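Local coordinates for protein HAD hydrolase, family IA, variant 3 (Entamoeba histolytica, PDB 6W04) that binds magnesium through a haloacid dehalogenase-like fold and is probably a hydrolase, its substrate not being established, at residues 50-55 with 66-71. Sequence-based numbering, arbitrary orientation.
Sequences QLIEHI and KKYAEE
Ile52 alone carries the side of helix 48-56 in its meeting with helix 62-82, its CD1 touching Tyr68 and Ala69 and its CG2 touching Tyr68. Ile52 CA lies 7.0 Å from Tyr68 CA, the closest backbone approach of the two segments. With CG1 anti to the carbonyl carbon (chi1 -59°), the longer branch is carried onto the backbone of the other helix. There Ile52 CD1 comes within 3.3 Å of Ala69 N. Ile52 CD1 is also 3.7 Å from Tyr68 CB, and Ile52 CD1 reaches Ala69 CB at 3.9 Å. Ile52 CG2 rests 3.8 Å from Tyr68 CB and meets the ring obliquely, with Ile52 CG2 4.1 Å from Tyr68 CD2; the hydroxyl end of Tyr68 leads away from helix 48-56.

Both helices belong to the helical cap of this HAD-family protein: helices 16-31 to 62-82 are inserted between strands 3-7 and 105-112, away from the magnesium site at the C-terminal ends of the strands. The side-chain contacts are apolar, with 131 Å² buried in total. Ile52 also touches Trp23 of helix 16-31, and further along helix 48-56 Ile55 packs on Trp23 and Ile30, which places the buried face of this helix against helix 16-31. On helix 62-82, Lys67 and Glu71, one turn apart, form a salt bridge: Lys67 NZ stands 3.3 Å from Glu71 OE2, above the carboxylate plane.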
ATOM      1  N   GLN A  50     -14.318  -8.227   5.755  1.00 25.18           N
ATOM      2  CA  GLN A  50     -15.234  -7.325   6.444  1.00 28.40           C
ATOM      3  C   GLN A  50     -16.120  -6.586   5.459  1.00 23.36           C
ATOM      4  O   GLN A  50     -17.289  -6.305   5.752  1.00 24.25           O
ATOM      5  CB  GLN A  50     -14.457  -6.320   7.298  1.00 25.29           C
ATOM      6  CG  GLN A  50     -13.748  -6.920   8.505  1.00 27.65           C
ATOM      7  CD  GLN A  50     -12.944  -5.875   9.273  1.00 31.88           C
ATOM      8  OE1 GLN A  50     -11.849  -5.504   8.867  1.00 32.26           O
ATOM      9  NE2 GLN A  50     -13.487  -5.410  10.385  1.00 33.37           N
ATOM     10  N   LEU A  51     -15.568  -6.216   4.297  1.00 22.11           N
ATOM     11  CA  LEU A  51     -16.378  -5.540   3.285  1.00 22.39           C
ATOM     12  C   LEU A  51     -17.494  -6.451   2.783  1.00 19.78           C
ATOM     13  O   LEU A  51     -18.665  -6.047   2.704  1.00 23.40           O
ATOM     14  CB  LEU A  51     -15.494  -5.092   2.113  1.00 25.22           C
ATOM     15  CG  LEU A  51     -14.896  -3.679   2.136  1.00 34.24           C
ATOM     16  CD1 LEU A  51     -15.949  -2.652   1.841  1.00 38.05           C
ATOM     17  CD2 LEU A  51     -14.241  -3.365   3.454  1.00 33.46           C
ATOM     18  N   ILE A  52     -17.153  -7.691   2.445  1.00 24.40           N
ATOM     19  CA  ILE A  52     -18.163  -8.612   1.921  1.00 21.65           C
ATOM     20  C   ILE A  52     -19.214  -8.911   2.980  1.00 29.88           C
ATOM     21  O   ILE A  52     -20.420  -8.968   2.683  1.00 24.16           O
ATOM     22  CB  ILE A  52     -17.500  -9.902   1.412  1.00 26.68           C
ATOM     23  CG1 ILE A  52     -16.489  -9.568   0.318  1.00 37.08           C
ATOM     24  CG2 ILE A  52     -18.588 -10.870   0.916  1.00 29.80           C
ATOM     25  CD1 ILE A  52     -15.296 -10.547   0.236  1.00 33.60           C
ATOM     26  N   GLU A  53     -18.772  -9.117   4.231  1.00 24.73           N
ATOM     27  CA  GLU A  53     -19.714  -9.326   5.326  1.00 27.25           C
ATOM     28  C   GLU A  53     -20.642  -8.132   5.502  1.00 29.11           C
ATOM     29  O   GLU A  53     -21.823  -8.305   5.802  1.00 32.27           O
ATOM     30  CB  GLU A  53     -18.966  -9.621   6.636  1.00 24.17           C
ATOM     31  CG  GLU A  53     -18.242 -10.982   6.566  1.00 25.11           C
ATOM     32  CD  GLU A  53     -17.368 -11.253   7.770  1.00 32.11           C
ATOM     33  OE1 GLU A  53     -16.925 -10.273   8.409  1.00 34.80           O
ATOM     34  OE2 GLU A  53     -17.166 -12.445   8.090  1.00 33.28           O
ATOM     35  N   HIS A  54     -20.125  -6.913   5.347  1.00 24.77           N
ATOM     36  CA  HIS A  54     -21.008  -5.751   5.389  1.00 28.09           C
ATOM     37  C   HIS A  54     -22.058  -5.824   4.288  1.00 29.19           C
ATOM     38  O   HIS A  54     -23.249  -5.587   4.532  1.00 29.34           O
ATOM     39  CB  HIS A  54     -20.220  -4.454   5.242  1.00 27.23           C
ATOM     40  CG  HIS A  54     -21.096  -3.241   5.243  1.00 27.15           C
ATOM     41  ND1 HIS A  54     -21.478  -2.608   6.406  1.00 32.15           N
ATOM     42  CD2 HIS A  54     -21.701  -2.576   4.235  1.00 25.87           C
ATOM     43  CE1 HIS A  54     -22.272  -1.590   6.110  1.00 33.15           C
ATOM     44  NE2 HIS A  54     -22.410  -1.542   4.795  1.00 32.43           N
ATOM     45  N   ILE A  55     -21.631  -6.151   3.071  1.00 23.36           N
ATOM     46  CA  ILE A  55     -22.525  -6.165   1.913  1.00 27.22           C
ATOM     47  C   ILE A  55     -23.591  -7.247   2.064  1.00 34.24           C
ATOM     48  O   ILE A  55     -24.771  -7.015   1.780  1.00 30.60           O
ATOM     49  CB  ILE A  55     -21.699  -6.358   0.625  1.00 27.72           C
ATOM     50  CG1 ILE A  55     -20.871  -5.088   0.339  1.00 26.14           C
ATOM     51  CG2 ILE A  55     -22.625  -6.750  -0.555  1.00 26.27           C
ATOM     52  CD1 ILE A  55     -19.714  -5.275  -0.674  1.00 25.34           C
ATOM     53  N   LYS A  66     -12.860 -15.518   0.562  1.00 42.88           N
ATOM     54  CA  LYS A  66     -11.876 -15.548  -0.523  1.00 36.40           C
ATOM     55  C   LYS A  66     -12.551 -15.511  -1.889  1.00 34.54           C
ATOM     56  O   LYS A  66     -12.064 -14.840  -2.808  1.00 33.46           O
ATOM     57  CB  LYS A  66     -10.990 -16.791  -0.401  1.00 54.08           C
ATOM     58  CG  LYS A  66      -9.995 -16.764   0.745  1.00 63.15           C
ATOM     59  CD  LYS A  66      -9.173 -18.064   0.776  1.00 79.44           C
ATOM     60  CE  LYS A  66      -8.153 -18.082   1.918  1.00 83.13           C
ATOM     61  NZ  LYS A  66      -7.043 -17.101   1.710  1.00 77.13           N
ATOM     62  N   LYS A  67     -13.683 -16.213  -2.038  1.00 35.15           N
ATOM     63  CA  LYS A  67     -14.367 -16.276  -3.331  1.00 44.06           C
ATOM     64  C   LYS A  67     -14.914 -14.918  -3.759  1.00 40.17           C
ATOM     65  O   LYS A  67     -14.762 -14.515  -4.915  1.00 33.32           O
ATOM     66  CB  LYS A  67     -15.499 -17.296  -3.277  1.00 53.14           C
ATOM     67  CG  LYS A  67     -16.547 -17.141  -4.384  1.00 63.85           C
ATOM     68  CD  LYS A  67     -17.753 -18.044  -4.126  1.00 74.60           C
ATOM     69  CE  LYS A  67     -18.791 -17.936  -5.230  1.00 76.32           C
ATOM     70  NZ  LYS A  67     -19.384 -16.576  -5.293  1.00 74.77           N
ATOM     71  N   TYR A  68     -15.610 -14.216  -2.862  1.00 32.21           N
ATOM     72  CA  TYR A  68     -16.109 -12.901  -3.265  1.00 32.89           C
ATOM     73  C   TYR A  68     -14.994 -11.884  -3.317  1.00 32.81           C
ATOM     74  O   TYR A  68     -15.034 -10.959  -4.142  1.00 34.96           O
ATOM     75  CB  TYR A  68     -17.216 -12.426  -2.322  1.00 40.07           C
ATOM     76  CG  TYR A  68     -18.478 -13.222  -2.510  1.00 47.23           C
ATOM     77  CD1 TYR A  68     -19.208 -13.114  -3.690  1.00 55.57           C
ATOM     78  CD2 TYR A  68     -18.912 -14.120  -1.547  1.00 51.80           C
ATOM     79  CE1 TYR A  68     -20.349 -13.856  -3.901  1.00 59.68           C
ATOM     80  CE2 TYR A  68     -20.065 -14.874  -1.744  1.00 59.37           C
ATOM     81  CZ  TYR A  68     -20.779 -14.731  -2.928  1.00 59.81           C
ATOM     82  OH  TYR A  68     -21.921 -15.460  -3.151  1.00 51.03           O
ATOM     83  N   ALA A  69     -13.991 -12.021  -2.452  1.00 30.36           N
ATOM     84  CA  ALA A  69     -12.849 -11.121  -2.570  1.00 32.50           C
ATOM     85  C   ALA A  69     -12.185 -11.283  -3.927  1.00 35.57           C
ATOM     86  O   ALA A  69     -11.797 -10.295  -4.563  1.00 28.95           O
ATOM     87  CB  ALA A  69     -11.849 -11.359  -1.441  1.00 31.59           C
ATOM     88  N   GLU A  70     -12.071 -12.514  -4.407  1.00 27.99           N
ATOM     89  CA  GLU A  70     -11.443 -12.689  -5.708  1.00 25.04           C
ATOM     90  C   GLU A  70     -12.311 -12.111  -6.830  1.00 30.02           C
ATOM     91  O   GLU A  70     -11.779 -11.602  -7.828  1.00 29.06           O
ATOM     92  CB  GLU A  70     -11.128 -14.169  -5.945  1.00 33.37           C
ATOM     93  CG  GLU A  70     -10.584 -14.492  -7.342  1.00 49.56           C
ATOM     94  CD  GLU A  70      -9.309 -13.708  -7.710  1.00 64.14           C
ATOM     95  OE1 GLU A  70      -8.612 -13.172  -6.807  1.00 57.01           O
ATOM     96  OE2 GLU A  70      -9.007 -13.637  -8.922  1.00 68.36           O
ATOM     97  N   GLU A  71     -13.643 -12.187  -6.703  1.00 31.29           N
ATOM     98  CA  GLU A  71     -14.493 -11.498  -7.679  1.00 31.38           C
ATOM     99  C   GLU A  71     -14.246  -9.994  -7.661  1.00 33.18           C
ATOM    100  O   GLU A  71     -14.199  -9.355  -8.718  1.00 28.17           O
ATOM    101  CB  GLU A  71     -15.979 -11.771  -7.420  1.00 35.43           C
ATOM    102  CG  GLU A  71     -16.404 -13.207  -7.653  1.00 50.11           C
ATOM    103  CD  GLU A  71     -17.924 -13.412  -7.591  1.00 62.98           C
ATOM    104  OE1 GLU A  71     -18.682 -12.418  -7.456  1.00 57.07           O
ATOM    105  OE2 GLU A  71     -18.355 -14.583  -7.679  1.00 68.90           O
TER